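Protein PTHB1 (Homo sapiens, PDB 4YD8) is a subunit of the BBSome, a coat complex thought to sort specific membrane proteins to the primary cilium, here represented by its N-terminal seven-bladed beta-propeller. Local coordinates at residues 131-137 with 166-172; 174-178 with 214-220; 332-338 with 349-354. One frame throughout, in Å; residues are numbered along the deposited sequence.

Interaction 1: residues 131-137 with 166-172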
loop_
_atom_site.group_PDB
_atom_site.type_symbol
_atom_site.label_atom_id
_atom_site.label_comp_id
_atom_site.label_asym_id
_atom_site.label_seq_id
_atom_site.Cartn_x
_atom_site.Cartn_y
_atom_site.Cartn_z
ATOM N N TYR A 131 -13.360 -15.053 -7.367
ATOM C CA TYR A 131 -12.786 -15.558 -8.607
ATOM C C TYR A 131 -11.288 -15.557 -8.470
ATOM O O TYR A 131 -10.739 -14.920 -7.575
ATOM C CB TYR A 131 -13.206 -14.724 -9.829
ATOM C CG TYR A 131 -12.784 -13.264 -9.758
ATOM C CD1 TYR A 131 -11.538 -12.845 -10.239
ATOM C CD2 TYR A 131 -13.640 -12.302 -9.219
ATOM C CE1 TYR A 131 -11.155 -11.503 -10.168
ATOM C CE2 TYR A 131 -13.271 -10.968 -9.153
ATOM C CZ TYR A 131 -12.033 -10.575 -9.621
ATOM O OH TYR A 131 -11.676 -9.254 -9.561
ATOM N N GLU A 132 -10.626 -16.278 -9.361
ATOM C CA GLU A 132 -9.175 -16.215 -9.411
ATOM C C GLU A 132 -8.709 -16.238 -10.852
ATOM O O GLU A 132 -9.354 -16.838 -11.720
ATOM C CB GLU A 132 -8.545 -17.367 -8.627
ATOM C CG GLU A 132 -8.877 -18.742 -9.145
ATOM C CD GLU A 132 -8.316 -19.840 -8.261
ATOM O OE1 GLU A 132 -7.390 -19.556 -7.478
ATOM O OE2 GLU A 132 -8.808 -20.985 -8.340
ATOM N N HIS A 133 -7.590 -15.566 -11.092
ATOM C CA HIS A 133 -6.950 -15.560 -12.392
ATOM C C HIS A 133 -5.632 -16.299 -12.297
ATOM O O HIS A 133 -4.783 -15.957 -11.477
ATOM C CB HIS A 133 -6.712 -14.126 -12.873
ATOM C CG HIS A 133 -7.967 -13.391 -13.215
ATOM N ND1 HIS A 133 -8.736 -13.705 -14.319
ATOM C CD2 HIS A 133 -8.595 -12.362 -12.599
ATOM C CE1 HIS A 133 -9.780 -12.897 -14.364
ATOM N NE2 HIS A 133 -9.717 -12.070 -13.338
ATOM N N ASN A 134 -5.442 -17.300 -13.143
ATOM C CA ASN A 134 -4.151 -17.956 -13.199
ATOM C C ASN A 134 -3.240 -17.181 -14.150
ATOM O O ASN A 134 -3.597 -16.943 -15.302
ATOM C CB ASN A 134 -4.319 -19.423 -13.616
ATOM C CG ASN A 134 -5.089 -20.228 -12.572
ATOM O OD1 ASN A 134 -4.611 -20.431 -11.454
ATOM N ND2 ASN A 134 -6.298 -20.665 -12.924
ATOM N N LEU A 135 -2.074 -16.771 -13.653
ATOM C CA LEU A 135 -1.179 -15.889 -14.398
ATOM C C LEU A 135 -0.265 -16.683 -15.316
ATOM O O LEU A 135 0.266 -17.729 -14.931
ATOM C CB LEU A 135 -0.339 -15.037 -13.435
ATOM C CG LEU A 135 -1.129 -14.296 -12.353
ATOM C CD1 LEU A 135 -0.210 -13.418 -11.521
ATOM C CD2 LEU A 135 -2.237 -13.463 -12.964
ATOM N N GLN A 136 -0.075 -16.183 -16.532
ATOM C CA GLN A 136 0.766 -16.875 -17.500
ATOM C C GLN A 136 2.244 -16.563 -17.263
ATOM O O GLN A 136 3.122 -17.187 -17.856
ATOM C CB GLN A 136 0.357 -16.497 -18.926
ATOM N N ARG A 137 2.509 -15.587 -16.397
ATOM C CA ARG A 137 3.874 -15.182 -16.042
ATOM C C ARG A 137 3.981 -14.943 -14.543
ATOM O O ARG A 137 2.999 -14.576 -13.910
ATOM C CB ARG A 137 4.278 -13.906 -16.784
ATOM C CG ARG A 137 3.963 -13.916 -18.256
ATOM C CD ARG A 137 4.399 -12.643 -18.933
ATOM N NE ARG A 137 4.485 -12.846 -20.373
ATOM C CZ ARG A 137 5.529 -13.397 -20.980
ATOM N NH1 ARG A 137 6.576 -13.794 -20.273
ATOM N NH2 ARG A 137 5.524 -13.550 -22.296
HETATM N N MSE A 166 -0.150 -6.602 -16.964
HETATM C CA MSE A 166 -1.278 -7.481 -17.212
HETATM C C MSE A 166 -2.522 -6.890 -16.560
HETATM O O MSE A 166 -2.585 -6.738 -15.338
HETATM C CB MSE A 166 -0.975 -8.895 -16.681
HETATM C CG MSE A 166 0.353 -9.489 -17.232
HETATM SE SE MSE A 166 0.796 -11.298 -16.587
HETATM C CE MSE A 166 1.335 -10.824 -14.738
ATOM N N VAL A 167 -3.490 -6.524 -17.393
ATOM C CA VAL A 167 -4.664 -5.798 -16.941
ATOM C C VAL A 167 -5.856 -6.730 -16.874
ATOM O O VAL A 167 -6.147 -7.460 -17.828
ATOM C CB VAL A 167 -4.977 -4.604 -17.868
ATOM C CG1 VAL A 167 -6.283 -3.942 -17.467
ATOM C CG2 VAL A 167 -3.827 -3.597 -17.849
ATOM N N PHE A 168 -6.529 -6.706 -15.728
ATOM C CA PHE A 168 -7.703 -7.526 -15.481
ATOM C C PHE A 168 -8.913 -6.647 -15.212
ATOM O O PHE A 168 -8.882 -5.793 -14.329
ATOM C CB PHE A 168 -7.464 -8.463 -14.291
ATOM C CG PHE A 168 -6.378 -9.477 -14.535
ATOM C CD1 PHE A 168 -5.046 -9.154 -14.315
ATOM C CD2 PHE A 168 -6.693 -10.739 -15.008
ATOM C CE1 PHE A 168 -4.044 -10.082 -14.565
ATOM C CE2 PHE A 168 -5.698 -11.681 -15.247
ATOM C CZ PHE A 168 -4.371 -11.347 -15.023
ATOM N N GLU A 169 -9.968 -6.856 -15.992
ATOM C CA GLU A 169 -11.210 -6.136 -15.801
ATOM C C GLU A 169 -12.092 -6.983 -14.889
ATOM O O GLU A 169 -12.957 -7.723 -15.357
ATOM C CB GLU A 169 -11.881 -5.846 -17.150
ATOM C CG GLU A 169 -11.066 -4.911 -18.037
ATOM C CD GLU A 169 -11.713 -4.647 -19.390
ATOM O OE1 GLU A 169 -12.654 -5.380 -19.764
ATOM O OE2 GLU A 169 -11.281 -3.701 -20.080
ATOM N N GLN A 170 -11.816 -6.894 -13.590
ATOM C CA GLN A 170 -12.492 -7.691 -12.573
ATOM C C GLN A 170 -12.429 -9.177 -12.955
ATOM O O GLN A 170 -11.333 -9.730 -13.028
ATOM C CB GLN A 170 -13.921 -7.163 -12.369
ATOM C CG GLN A 170 -13.868 -5.670 -11.936
ATOM C CD GLN A 170 -15.221 -5.031 -11.672
ATOM O OE1 GLN A 170 -16.119 -5.072 -12.512
ATOM N NE2 GLN A 170 -15.358 -4.397 -10.501
ATOM N N GLU A 171 -13.575 -9.820 -13.208
ATOM C CA GLU A 171 -13.600 -11.260 -13.482
ATOM C C GLU A 171 -12.937 -11.674 -14.800
ATOM O O GLU A 171 -12.781 -12.865 -15.052
ATOM C CB GLU A 171 -15.047 -11.794 -13.508
ATOM C CG GLU A 171 -15.779 -11.743 -12.155
ATOM C CD GLU A 171 -16.377 -10.370 -11.856
ATOM O OE1 GLU A 171 -16.408 -9.529 -12.777
ATOM O OE2 GLU A 171 -16.815 -10.137 -10.706
ATOM N N SER A 172 -12.581 -10.730 -15.661
ATOM C CA SER A 172 -12.012 -11.144 -16.947
ATOM C C SER A 172 -10.674 -10.489 -17.279
ATOM O O SER A 172 -10.421 -9.331 -16.949
ATOM C CB SER A 172 -13.015 -10.894 -18.083
ATOM O OG SER A 172 -13.510 -9.568 -18.067
#
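His-133 lays one face of its imidazole over Phe-168, with His-133 CG 3.4 Å from Phe-168 CD2. The ring centroids lie 4.5 Å apart and the planes meet at 40°, so the pair is oblique, neither a stack nor an edge-to-face contact. At the imidazole edge, His-133 NE2 donates to Gln-170 O (2.9 Å, 165° at the hydrogen), the one hydrogen bond between the segments; His-133 CE1 also lies 3.1 Å from Glu-171 O. The accepting carbonyl belongs to a type II' turn, Glu-169 to Ser-172, with Gln-170 at phi/psi 52/-116. Two backbone bonds close this tight hairpin: Glu-169 N to Ser-172 O (2.7 Å) and Ser-172 N to Glu-169 O (3.0 Å). Neither uses Gln-170 O, and it is this carbonyl that accepts from His-133 NE2.

Beside it, Tyr-131 takes Glu-171 CA over its ring face in a CH-pi contact, 4.0 Å from the ring centroid and 6° off the normal. The polar ends of Tyr-131, Gln-170 and Glu-171 reach Phe-90 O, Lys-89 O and Ser-92 OG, tying the turn to the loop after strand 84-88. Farther along, Leu-135 CD2 meets Phe-168 CZ at 3.6 Å, and Leu-135 CD1 approaches CE of selenomethionine Met-166 at 4.4 Å.

The contact thus joins strand 127-134, the last of one propeller blade, to the hairpin between the third and fourth strands of the next. Because His-133 NE2 is a donor here, it must carry a proton, and this inter-blade seam combines one directional bond with aromatic and aliphatic packing.

Interaction 2: residues 174-178 with 214-220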
loop_
_atom_site.group_PDB
_atom_site.type_symbol
_atom_site.label_atom_id
_atom_site.label_comp_id
_atom_site.label_asym_id
_atom_site.label_seq_id
_atom_site.Cartn_x
_atom_site.Cartn_y
_atom_site.Cartn_z
ATOM N N ALA A 174 -8.115 -8.666 -19.554
ATOM C CA ALA A 174 -8.270 -7.699 -20.636
ATOM C C ALA A 174 -7.141 -7.821 -21.658
ATOM O O ALA A 174 -7.369 -8.185 -22.803
ATOM C CB ALA A 174 -8.327 -6.279 -20.073
ATOM N N PHE A 175 -5.916 -7.528 -21.238
ATOM C CA PHE A 175 -4.779 -7.572 -22.151
ATOM C C PHE A 175 -3.460 -7.504 -21.388
ATOM O O PHE A 175 -3.441 -7.256 -20.177
ATOM C CB PHE A 175 -4.845 -6.417 -23.161
ATOM C CG PHE A 175 -4.853 -5.054 -22.516
ATOM C CD1 PHE A 175 -3.668 -4.448 -22.122
ATOM C CD2 PHE A 175 -6.046 -4.386 -22.289
ATOM C CE1 PHE A 175 -3.672 -3.197 -21.516
ATOM C CE2 PHE A 175 -6.057 -3.137 -21.685
ATOM C CZ PHE A 175 -4.865 -2.543 -21.299
ATOM N N GLY A 176 -2.364 -7.712 -22.111
ATOM C CA GLY A 176 -1.029 -7.593 -21.540
ATOM C C GLY A 176 -0.069 -6.876 -22.484
ATOM O O GLY A 176 -0.115 -7.080 -23.698
ATOM N N ARG A 177 0.799 -6.033 -21.925
ATOM C CA ARG A 177 1.761 -5.250 -22.707
ATOM C C ARG A 177 3.129 -5.268 -22.053
ATOM O O ARG A 177 3.235 -5.044 -20.853
ATOM C CB ARG A 177 1.301 -3.799 -22.837
ATOM C CG ARG A 177 -0.111 -3.612 -23.366
ATOM C CD ARG A 177 -0.203 -3.899 -24.856
ATOM N NE ARG A 177 -1.569 -3.698 -25.336
ATOM C CZ ARG A 177 -2.381 -4.671 -25.740
ATOM N NH1 ARG A 177 -1.971 -5.936 -25.745
ATOM N NH2 ARG A 177 -3.603 -4.373 -26.155
ATOM N N PHE A 178 4.179 -5.525 -22.832
ATOM C CA PHE A 178 5.541 -5.420 -22.313
ATOM C C PHE A 178 6.023 -3.979 -22.247
ATOM O O PHE A 178 5.913 -3.241 -23.222
ATOM C CB PHE A 178 6.527 -6.212 -23.176
ATOM C CG PHE A 178 6.416 -7.698 -23.025
ATOM C CD1 PHE A 178 6.741 -8.313 -21.827
ATOM C CD2 PHE A 178 6.018 -8.486 -24.093
ATOM C CE1 PHE A 178 6.652 -9.680 -21.686
ATOM C CE2 PHE A 178 5.929 -9.856 -23.963
ATOM C CZ PHE A 178 6.246 -10.458 -22.762
ATOM N N LEU A 214 -1.624 2.171 -23.671
ATOM C CA LEU A 214 -1.394 0.763 -23.352
ATOM C C LEU A 214 -2.437 -0.136 -23.993
ATOM O O LEU A 214 -2.100 -1.111 -24.660
ATOM C CB LEU A 214 -1.403 0.548 -21.835
ATOM C CG LEU A 214 -0.024 0.653 -21.197
ATOM C CD1 LEU A 214 -0.156 0.988 -19.738
ATOM C CD2 LEU A 214 0.704 -0.659 -21.362
ATOM N N ALA A 215 -3.705 0.204 -23.779
ATOM C CA ALA A 215 -4.816 -0.583 -24.288
ATOM C C ALA A 215 -4.738 -0.729 -25.802
ATOM O O ALA A 215 -4.971 -1.814 -26.340
ATOM C CB ALA A 215 -6.130 0.045 -23.892
ATOM N N PHE A 216 -4.390 0.356 -26.489
ATOM C CA PHE A 216 -4.445 0.358 -27.953
ATOM C C PHE A 216 -3.105 0.039 -28.615
ATOM O O PHE A 216 -3.038 -0.047 -29.836
ATOM C CB PHE A 216 -4.950 1.713 -28.450
ATOM N N ALA A 217 -2.050 -0.138 -27.823
ATOM C CA ALA A 217 -0.747 -0.541 -28.358
ATOM C C ALA A 217 -0.699 -2.048 -28.530
ATOM O O ALA A 217 0.140 -2.733 -27.939
ATOM C CB ALA A 217 0.394 -0.078 -27.455
ATOM N N THR A 218 -1.588 -2.551 -29.377
ATOM C CA THR A 218 -1.796 -3.982 -29.552
ATOM C C THR A 218 -0.554 -4.729 -30.034
ATOM O O THR A 218 -0.559 -5.951 -30.129
ATOM C CB THR A 218 -2.938 -4.238 -30.547
ATOM O OG1 THR A 218 -2.635 -3.582 -31.784
ATOM C CG2 THR A 218 -4.251 -3.690 -30.000
ATOM N N ASP A 219 0.510 -3.987 -30.319
ATOM C CA ASP A 219 1.718 -4.558 -30.879
ATOM C C ASP A 219 2.835 -4.680 -29.838
ATOM O O ASP A 219 4.004 -4.826 -30.191
ATOM C CB ASP A 219 2.199 -3.717 -32.063
ATOM N N ALA A 220 2.476 -4.631 -28.557
ATOM C CA ALA A 220 3.452 -4.795 -27.481
ATOM C C ALA A 220 3.159 -6.038 -26.632
ATOM O O ALA A 220 3.774 -6.239 -25.582
ATOM C CB ALA A 220 3.486 -3.544 -26.592
#
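Two hydrogen bonds fix the guanidinium of Arg-177 to consecutive carbonyls at the C-terminal end of a short helix: Arg-177 NE to Leu-214 O (2.7 Å, 152°) and Arg-177 NH2 to Ala-215 O (2.9 Å, 164°). Both acceptors lie near the guanidinium plane, as directed N-H bonds require. Arg-177 NH1 turns back to Gly-176 O of its own strand (3.0 Å, a more bent 137°). A third bond between the segments is backbone to backbone, from Phe-178 N to Ala-220 O (2.9 Å, nearly linear at 178°).

The chain gets from one anchoring point to the other by leaving the helix at Ala-217, the centre of an inverse gamma turn, and running through a type I turn from Ala-217 to Ala-220, closed by Ala-220 N to Ala-217 O at 3.1 Å. This path carries Thr-218 CA over one face of the guanidinium, 3.9 Å from Arg-177 NH2. Apolar contacts lie beside the polar centre. Arg-177 CB touches Leu-214 CD2 at 3.5 Å, and Ala-215 CA sits over the Phe-175 ring, 4.0 Å from its centroid and 28° off the normal.

Strand 172-178 is the outermost strand of its blade, paired with strand 164-169, with a classic bulge where Ala-174 and Phe-175 both face Val-167. Against it rests helix 211-216, which follows strand 205-210 of the next blade.

Interaction 3: residues 332-338 with 349-354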
loop_
_atom_site.group_PDB
_atom_site.type_symbol
_atom_site.label_atom_id
_atom_site.label_comp_id
_atom_site.label_asym_id
_atom_site.label_seq_id
_atom_site.Cartn_x
_atom_site.Cartn_y
_atom_site.Cartn_z
ATOM N N HIS A 332 11.231 -1.814 15.982
ATOM C CA HIS A 332 11.647 -2.619 14.839
ATOM C C HIS A 332 11.633 -1.798 13.556
ATOM O O HIS A 332 10.883 -0.834 13.443
ATOM C CB HIS A 332 10.733 -3.842 14.693
ATOM C CG HIS A 332 10.680 -4.700 15.922
ATOM N ND1 HIS A 332 11.672 -5.597 16.246
ATOM C CD2 HIS A 332 9.759 -4.778 16.913
ATOM C CE1 HIS A 332 11.365 -6.198 17.384
ATOM N NE2 HIS A 332 10.211 -5.718 17.808
ATOM N N ILE A 333 12.457 -2.187 12.590
ATOM C CA ILE A 333 12.488 -1.511 11.299
ATOM C C ILE A 333 11.226 -1.812 10.497
ATOM O O ILE A 333 10.929 -2.963 10.218
ATOM C CB ILE A 333 13.717 -1.932 10.470
ATOM C CG1 ILE A 333 15.005 -1.535 11.191
ATOM C CG2 ILE A 333 13.667 -1.313 9.071
ATOM C CD1 ILE A 333 16.263 -2.053 10.520
ATOM N N PRO A 334 10.486 -0.766 10.115
ATOM C CA PRO A 334 9.248 -0.963 9.358
ATOM C C PRO A 334 9.529 -1.248 7.875
ATOM O O PRO A 334 10.328 -0.542 7.261
ATOM C CB PRO A 334 8.519 0.367 9.539
ATOM C CG PRO A 334 9.655 1.388 9.700
ATOM C CD PRO A 334 10.791 0.658 10.356
ATOM N N VAL A 335 8.899 -2.278 7.322
ATOM C CA VAL A 335 8.904 -2.464 5.870
ATOM C C VAL A 335 7.667 -1.862 5.245
ATOM O O VAL A 335 7.613 -1.677 4.037
ATOM C CB VAL A 335 8.958 -3.937 5.445
ATOM C CG1 VAL A 335 10.308 -4.521 5.743
ATOM C CG2 VAL A 335 7.806 -4.740 6.075
ATOM N N ALA A 336 6.650 -1.597 6.068
ATOM C CA ALA A 336 5.456 -0.908 5.599
ATOM C C ALA A 336 4.836 -0.119 6.735
ATOM O O ALA A 336 4.906 -0.533 7.889
ATOM C CB ALA A 336 4.420 -1.894 5.031
ATOM N N VAL A 337 4.230 1.008 6.384
ATOM C CA VAL A 337 3.491 1.826 7.340
ATOM C C VAL A 337 2.194 2.262 6.687
ATOM O O VAL A 337 2.162 2.571 5.484
ATOM C CB VAL A 337 4.318 3.051 7.808
ATOM C CG1 VAL A 337 4.808 3.897 6.618
ATOM C CG2 VAL A 337 3.523 3.889 8.775
ATOM N N ARG A 338 1.114 2.232 7.464
ATOM C CA ARG A 338 -0.190 2.722 7.021
ATOM C C ARG A 338 -0.820 3.586 8.102
ATOM O O ARG A 338 -0.466 3.468 9.278
ATOM C CB ARG A 338 -1.114 1.545 6.661
ATOM C CG ARG A 338 -0.615 0.740 5.448
ATOM C CD ARG A 338 -0.878 1.527 4.175
ATOM N NE ARG A 338 -0.573 0.752 2.968
ATOM C CZ ARG A 338 0.638 0.615 2.446
ATOM N NH1 ARG A 338 1.689 1.193 3.017
ATOM N NH2 ARG A 338 0.797 -0.109 1.343
ATOM N N ILE A 349 -1.434 5.007 13.467
ATOM C CA ILE A 349 -0.301 4.505 12.691
ATOM C C ILE A 349 -0.172 3.003 12.868
ATOM O O ILE A 349 -0.183 2.509 13.996
ATOM C CB ILE A 349 1.033 5.157 13.120
ATOM C CG1 ILE A 349 1.020 6.660 12.867
ATOM C CG2 ILE A 349 2.233 4.530 12.378
ATOM C CD1 ILE A 349 2.299 7.327 13.352
ATOM N N VAL A 350 -0.058 2.282 11.762
ATOM C CA VAL A 350 0.196 0.846 11.827
ATOM C C VAL A 350 1.525 0.560 11.140
ATOM O O VAL A 350 1.719 0.954 9.991
ATOM C CB VAL A 350 -0.912 0.024 11.151
ATOM C CG1 VAL A 350 -0.594 -1.483 11.226
ATOM C CG2 VAL A 350 -2.290 0.349 11.774
ATOM N N THR A 351 2.441 -0.102 11.842
ATOM C CA THR A 351 3.717 -0.507 11.233
ATOM C C THR A 351 3.895 -2.021 11.195
ATOM O O THR A 351 3.464 -2.734 12.106
ATOM C CB THR A 351 4.937 0.071 11.983
ATOM O OG1 THR A 351 4.894 -0.349 13.357
ATOM C CG2 THR A 351 4.964 1.594 11.905
ATOM N N LEU A 352 4.569 -2.499 10.150
ATOM C CA LEU A 352 4.905 -3.906 10.001
ATOM C C LEU A 352 6.394 -4.056 9.696
ATOM O O LEU A 352 6.914 -3.390 8.792
ATOM C CB LEU A 352 4.077 -4.540 8.875
ATOM C CG LEU A 352 4.404 -5.997 8.524
ATOM C CD1 LEU A 352 4.021 -6.940 9.667
ATOM C CD2 LEU A 352 3.690 -6.382 7.247
ATOM N N SER A 353 7.072 -4.927 10.440
ATOM C CA SER A 353 8.499 -5.200 10.204
ATOM C C SER A 353 8.664 -6.429 9.300
ATOM O O SER A 353 7.701 -7.168 9.066
ATOM C CB SER A 353 9.237 -5.414 11.527
ATOM O OG SER A 353 8.871 -6.649 12.114
ATOM N N ASP A 354 9.871 -6.677 8.798
ATOM C CA ASP A 354 10.008 -7.770 7.841
ATOM C C ASP A 354 9.986 -9.139 8.514
ATOM O O ASP A 354 9.926 -10.160 7.835
ATOM C CB ASP A 354 11.269 -7.612 6.967
ATOM C CG ASP A 354 12.582 -7.751 7.734
ATOM O OD1 ASP A 354 12.597 -8.140 8.919
ATOM O OD2 ASP A 354 13.631 -7.487 7.104
HETATM O O HOH W 1 12.070 -5.061 9.160
#
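A beta hairpin, strands 334-342 and 348-353, forms this contact, and it supplies the first two strands of the blade at which the propeller ring closes. The strand segments 336-338 and 349-353 run antiparallel at 166°, with axes 4.8 Å apart at closest approach. Two hydrogen-bonded pairs set the register. Arg-338 N to Val-350 O (2.9 Å) is returned by Val-350 N to Arg-338 O (2.8 Å); Ala-336 N to Leu-352 O (3.3 Å) is returned by Leu-352 N to Ala-336 O (3.0 Å). Val-337 and Thr-351 form the non-hydrogen-bonded pair between them, CA to CA 4.5 Å.

Leu-352 O also accepts from Val-335 N at 2.7 Å. Two residues thus face one, a classic beta bulge, just where the chain turns a corner at Val-335. Beyond the bulge a water takes over the link, donating to Ile-333 O (2.6 Å) and accepting from Asp-354 N (2.8 Å). Val-335 CG1 packs on Asp-354 CB at 3.5 Å, and His-332 CB on Ser-353 CB at 3.8 Å.

The two faces meet different blades. Ala-336, Arg-338 and Val-350 contact Leu-29 and Leu-31 of strand 29-32, whereas Val-337 touches Cys-293 and Leu-295 of strand 291-298. Within the sheet, strand 357-362 pairs with the far edge of 348-353, and the N-terminal strand 8-17 follows it. One blade therefore combines both ends of the propeller sequence, the Velcro-type closure of beta-propellers, and the hairpin lies between the first strands of the two flanking blades.

In the fold
Interactions 1 and 2 are consecutive inter-blade contacts, their centres 15 Å apart. They share the blade that runs from strand 139-145 to strand 172-178, interaction 1 reaching back to the preceding blade and interaction 2 forward to the next. Within that blade they touch directly: Val-167 N lies 2.9 Å from Phe-175 O and Val-167 O 2.9 Å from Ala-174 N, both probable hydrogen bonds. Interaction 3 lies across the ring, its centre 29 Å from that of interaction 1 and 36 Å from that of interaction 2, and nearer the chain's centre (11 Å, against 20 and 25 Å). In interaction 1, the side chain of Gln-170 lies about 10 Å from Gly-145, a residue critical for protein stability.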